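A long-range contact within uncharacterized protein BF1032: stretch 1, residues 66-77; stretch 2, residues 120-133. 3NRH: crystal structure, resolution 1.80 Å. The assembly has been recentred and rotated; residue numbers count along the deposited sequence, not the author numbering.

Stretch 1, residues 66-77: SPETYVTEEIYE
Stretch 2, residues 120-133: YQDIKDFIFVFQLG

Stretch 1 runs as an extended loop (P67 to T69 at phi/psi near -65 to -109/150), bends at Y70 (-111/-52) and enters a helix at E73; stretch 2 is already helical at Y120, in a helix that begins earlier in the chain. The two run antiparallel: E68 CA lies 6.2 Å from V129 CA, Y70 CA lies 5.2 Å from D125 CA, and V71 CA lies 5.9 Å from Q121 CA, so the register moves about one helical turn per step. Together they bury 646 Å².

D125 (chi1 -79°, m) is the centre of the polar contact. Its OD1 accepts two consecutive backbone amides, Y70 N at 3.0 Å (152°) and V71 N at 2.9 Å (176°). D125 OD2 accepts from water 3 (2.7 Å), which also donates to V71 O (2.9 Å). Water 2 lies 2.7 Å from both E68 O and D125 O, placed to donate to either; water 1 is likewise placed, 2.9 Å from E68 O and 2.7 Å from D125 O, the latter bond weak. D125 O also receives a weak bond from V129 N (3.4 Å).

Y70 (t, chi2 91°) meets K124 over one ring face and F128 at its edge. K124 (t, p, t, t) lays CE 3.6 Å from the Y70 ring centroid, with NZ 4.7 Å from that centroid in a cation-pi contact; NZ is hydrogen-bonded elsewhere in the structure. The Y70 edge points to the face of the F128 ring (F128 chi1 172°, t; centroids 5.4 Å, planes 62°).

V71 (t) fits against the helix, CG2 4.0 Å from Y120 CE2 and CG1 3.8 Å from Q121 CG. I75 (m, m) adds CG2 at 4.1 Å from Y120 CE2, at the ring edge. At the other end P67 CB meets V129 CG1 at 4.0 Å.

T72 (p) caps the stretch 1 helix: its OG1 accepts from I75 N at 3.2 Å, while T72 O accepts from Y76 N at 3.0 Å.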

# COMPACT_ATOMS: atom_id res chain seq x y z
N SER A 66 30.08 12.49 -1.43
CA SER A 66 28.65 12.59 -1.75
C SER A 66 28.34 11.63 -2.90
O SER A 66 29.10 11.53 -3.86
CB SER A 66 28.30 14.02 -2.18
OG SER A 66 28.59 14.95 -1.15
N PRO A 67 27.22 10.90 -2.79
CA PRO A 67 26.84 9.96 -3.85
C PRO A 67 26.49 10.75 -5.11
O PRO A 67 26.01 11.88 -5.02
CB PRO A 67 25.62 9.25 -3.27
CG PRO A 67 25.83 9.37 -1.78
CD PRO A 67 26.34 10.77 -1.63
N GLU A 68 26.73 10.17 -6.28
CA GLU A 68 26.39 10.84 -7.53
C GLU A 68 24.87 10.97 -7.60
O GLU A 68 24.15 10.16 -7.03
CB GLU A 68 26.86 10.02 -8.74
CG GLU A 68 28.32 10.20 -9.13
CD GLU A 68 28.71 9.39 -10.35
OE1 GLU A 68 27.98 9.46 -11.37
OE2 GLU A 68 29.74 8.68 -10.30
N THR A 69 24.40 12.00 -8.28
CA THR A 69 22.97 12.23 -8.43
C THR A 69 22.61 11.93 -9.88
O THR A 69 23.45 12.08 -10.77
CB THR A 69 22.59 13.69 -8.09
OG1 THR A 69 22.87 13.94 -6.71
CG2 THR A 69 21.12 13.94 -8.36
N TYR A 70 21.38 11.50 -10.12
CA TYR A 70 20.96 11.19 -11.48
C TYR A 70 19.92 12.19 -11.98
O TYR A 70 20.07 12.77 -13.06
CB TYR A 70 20.35 9.79 -11.56
CG TYR A 70 19.82 9.46 -12.95
CD1 TYR A 70 20.62 8.85 -13.90
CD2 TYR A 70 18.52 9.81 -13.31
CE1 TYR A 70 20.15 8.59 -15.19
CE2 TYR A 70 18.03 9.56 -14.59
CZ TYR A 70 18.85 8.95 -15.53
OH TYR A 70 18.35 8.67 -16.79
N VAL A 71 18.86 12.37 -11.20
CA VAL A 71 17.76 13.24 -11.59
C VAL A 71 18.09 14.73 -11.70
O VAL A 71 18.45 15.38 -10.73
CB VAL A 71 16.56 13.06 -10.64
CG1 VAL A 71 15.40 13.94 -11.09
CG2 VAL A 71 16.13 11.60 -10.63
N THR A 72 17.94 15.24 -12.92
CA THR A 72 18.17 16.65 -13.21
C THR A 72 16.79 17.29 -13.40
O THR A 72 15.78 16.58 -13.44
CB THR A 72 18.97 16.82 -14.52
OG1 THR A 72 18.21 16.30 -15.62
CG2 THR A 72 20.30 16.09 -14.43
N GLU A 73 16.74 18.61 -13.51
CA GLU A 73 15.46 19.29 -13.70
C GLU A 73 14.78 18.80 -14.98
O GLU A 73 13.56 18.62 -15.01
CB GLU A 73 15.67 20.80 -13.78
CG GLU A 73 14.38 21.60 -13.88
CD GLU A 73 13.43 21.33 -12.74
OE1 GLU A 73 13.85 21.42 -11.57
OE2 GLU A 73 12.24 21.03 -13.01
N GLU A 74 15.56 18.57 -16.02
CA GLU A 74 15.03 18.12 -17.30
C GLU A 74 14.42 16.71 -17.19
O GLU A 74 13.34 16.45 -17.71
CB GLU A 74 16.13 18.13 -18.37
CG GLU A 74 15.65 17.81 -19.78
CD GLU A 74 14.62 18.81 -20.28
OE1 GLU A 74 14.73 20.01 -19.95
OE2 GLU A 74 13.71 18.40 -21.03
N ILE A 75 15.14 15.82 -16.52
CA ILE A 75 14.68 14.45 -16.32
C ILE A 75 13.36 14.50 -15.56
O ILE A 75 12.39 13.84 -15.94
CB ILE A 75 15.70 13.63 -15.49
CG1 ILE A 75 16.94 13.32 -16.33
CG2 ILE A 75 15.07 12.34 -14.97
CD1 ILE A 75 16.65 12.46 -17.55
N TYR A 76 13.33 15.29 -14.49
CA TYR A 76 12.14 15.43 -13.65
C TYR A 76 10.95 16.00 -14.40
O TYR A 76 9.84 15.46 -14.34
CB TYR A 76 12.45 16.32 -12.44
CG TYR A 76 11.25 16.57 -11.53
CD1 TYR A 76 10.96 15.70 -10.48
CD2 TYR A 76 10.40 17.65 -11.75
CE1 TYR A 76 9.85 15.91 -9.67
CE2 TYR A 76 9.29 17.87 -10.94
CZ TYR A 76 9.02 17.00 -9.90
OH TYR A 76 7.93 17.21 -9.10
N GLU A 77 11.17 17.10 -15.12
CA GLU A 77 10.09 17.74 -15.87
C GLU A 77 9.52 16.89 -17.00
O GLU A 77 8.30 16.84 -17.19
CB GLU A 77 10.57 19.08 -16.43
CG GLU A 77 10.63 20.18 -15.39
CD GLU A 77 9.27 20.48 -14.80
OE1 GLU A 77 8.36 20.86 -15.57
OE2 GLU A 77 9.10 20.33 -13.57
N TYR A 120 10.00 9.31 -7.58
CA TYR A 120 10.99 8.86 -8.56
C TYR A 120 12.35 9.52 -8.31
O TYR A 120 13.39 8.86 -8.40
CB TYR A 120 10.50 9.19 -9.97
CG TYR A 120 11.48 8.87 -11.09
CD1 TYR A 120 11.53 7.60 -11.66
CD2 TYR A 120 12.34 9.85 -11.57
CE1 TYR A 120 12.43 7.32 -12.70
CE2 TYR A 120 13.24 9.58 -12.61
CZ TYR A 120 13.28 8.31 -13.17
OH TYR A 120 14.18 8.04 -14.18
N GLN A 121 12.35 10.81 -8.00
CA GLN A 121 13.61 11.50 -7.75
C GLN A 121 14.41 10.79 -6.66
O GLN A 121 15.61 10.57 -6.81
CB GLN A 121 13.37 12.95 -7.36
CG GLN A 121 14.63 13.80 -7.33
CD GLN A 121 14.36 15.25 -6.99
OE1 GLN A 121 13.42 15.85 -7.51
NE2 GLN A 121 15.18 15.82 -6.12
N ASP A 122 13.76 10.44 -5.56
CA ASP A 122 14.48 9.77 -4.48
C ASP A 122 14.86 8.33 -4.83
O ASP A 122 15.98 7.91 -4.57
CB ASP A 122 13.67 9.78 -3.19
CG ASP A 122 14.11 10.88 -2.24
OD1 ASP A 122 15.31 10.90 -1.86
OD2 ASP A 122 13.27 11.72 -1.87
N ILE A 123 13.94 7.59 -5.43
CA ILE A 123 14.22 6.19 -5.77
C ILE A 123 15.27 6.05 -6.87
O ILE A 123 16.20 5.25 -6.75
CB ILE A 123 12.94 5.45 -6.20
CG1 ILE A 123 11.85 5.62 -5.13
CG2 ILE A 123 13.23 3.96 -6.41
CD1 ILE A 123 12.25 5.10 -3.76
N LYS A 124 15.13 6.83 -7.94
CA LYS A 124 16.07 6.77 -9.06
C LYS A 124 17.49 7.16 -8.66
O LYS A 124 18.46 6.52 -9.09
CB LYS A 124 15.59 7.68 -10.20
CG LYS A 124 16.48 7.67 -11.44
CD LYS A 124 16.49 6.31 -12.13
CE LYS A 124 17.30 6.35 -13.43
NZ LYS A 124 17.23 5.05 -14.17
N ASP A 125 17.63 8.20 -7.85
CA ASP A 125 18.96 8.63 -7.41
C ASP A 125 19.64 7.50 -6.64
O ASP A 125 20.84 7.26 -6.79
CB ASP A 125 18.88 9.88 -6.53
CG ASP A 125 18.68 11.15 -7.34
OD1 ASP A 125 18.80 11.10 -8.58
OD2 ASP A 125 18.41 12.21 -6.72
N PHE A 126 18.85 6.80 -5.83
CA PHE A 126 19.36 5.70 -5.04
C PHE A 126 19.84 4.50 -5.89
O PHE A 126 20.98 4.06 -5.76
CB PHE A 126 18.30 5.22 -4.05
CG PHE A 126 18.58 3.87 -3.47
CD1 PHE A 126 19.72 3.64 -2.71
CD2 PHE A 126 17.73 2.80 -3.73
CE1 PHE A 126 20.02 2.37 -2.21
CE2 PHE A 126 18.01 1.52 -3.24
CZ PHE A 126 19.16 1.31 -2.48
N ILE A 127 18.97 3.97 -6.74
CA ILE A 127 19.36 2.80 -7.53
C ILE A 127 20.46 3.06 -8.55
O ILE A 127 21.23 2.15 -8.87
CB ILE A 127 18.15 2.15 -8.24
CG1 ILE A 127 17.51 3.14 -9.22
CG2 ILE A 127 17.16 1.64 -7.20
CD1 ILE A 127 16.40 2.52 -10.05
N PHE A 128 20.55 4.28 -9.05
CA PHE A 128 21.61 4.61 -10.00
C PHE A 128 22.95 4.43 -9.30
O PHE A 128 23.84 3.71 -9.78
CB PHE A 128 21.48 6.06 -10.48
CG PHE A 128 22.64 6.52 -11.32
CD1 PHE A 128 23.03 5.80 -12.45
CD2 PHE A 128 23.35 7.67 -10.98
CE1 PHE A 128 24.12 6.22 -13.22
CE2 PHE A 128 24.44 8.10 -11.75
CZ PHE A 128 24.82 7.37 -12.87
N VAL A 129 23.09 5.08 -8.14
CA VAL A 129 24.32 5.01 -7.36
C VAL A 129 24.62 3.59 -6.90
O VAL A 129 25.76 3.15 -6.93
CB VAL A 129 24.23 5.92 -6.11
CG1 VAL A 129 25.46 5.74 -5.23
CG2 VAL A 129 24.10 7.36 -6.55
N PHE A 130 23.58 2.87 -6.47
CA PHE A 130 23.77 1.51 -5.99
C PHE A 130 24.44 0.65 -7.04
O PHE A 130 25.27 -0.21 -6.72
CB PHE A 130 22.43 0.90 -5.62
CG PHE A 130 22.53 -0.17 -4.58
CD1 PHE A 130 22.81 0.16 -3.25
CD2 PHE A 130 22.34 -1.50 -4.91
CE1 PHE A 130 22.90 -0.83 -2.28
CE2 PHE A 130 22.42 -2.50 -3.94
CZ PHE A 130 22.70 -2.17 -2.62
N GLN A 131 24.10 0.87 -8.31
CA GLN A 131 24.68 0.08 -9.38
C GLN A 131 26.11 0.48 -9.77
O GLN A 131 26.79 -0.28 -10.47
CB GLN A 131 23.78 0.13 -10.62
CG GLN A 131 24.25 -0.77 -11.74
CD GLN A 131 23.14 -1.09 -12.72
OE1 GLN A 131 22.56 -0.20 -13.33
NE2 GLN A 131 22.85 -2.38 -12.88
N LEU A 132 26.56 1.64 -9.31
CA LEU A 132 27.92 2.09 -9.64
C LEU A 132 29.00 1.27 -8.93
O LEU A 132 30.18 1.34 -9.30
CB LEU A 132 28.07 3.59 -9.35
CG LEU A 132 27.19 4.47 -10.25
CD1 LEU A 132 27.46 5.94 -9.98
CD2 LEU A 132 27.47 4.15 -11.71
N GLY A 133 28.61 0.51 -7.91
CA GLY A 133 29.55 -0.36 -7.23
C GLY A 133 30.51 0.11 -6.15
O GLY A 133 31.34 -0.68 -5.70
O HOH W 1 21.93 9.36 -5.43
O HOH W 2 21.91 9.30 -8.25
O HOH W 3 18.10 14.54 -7.99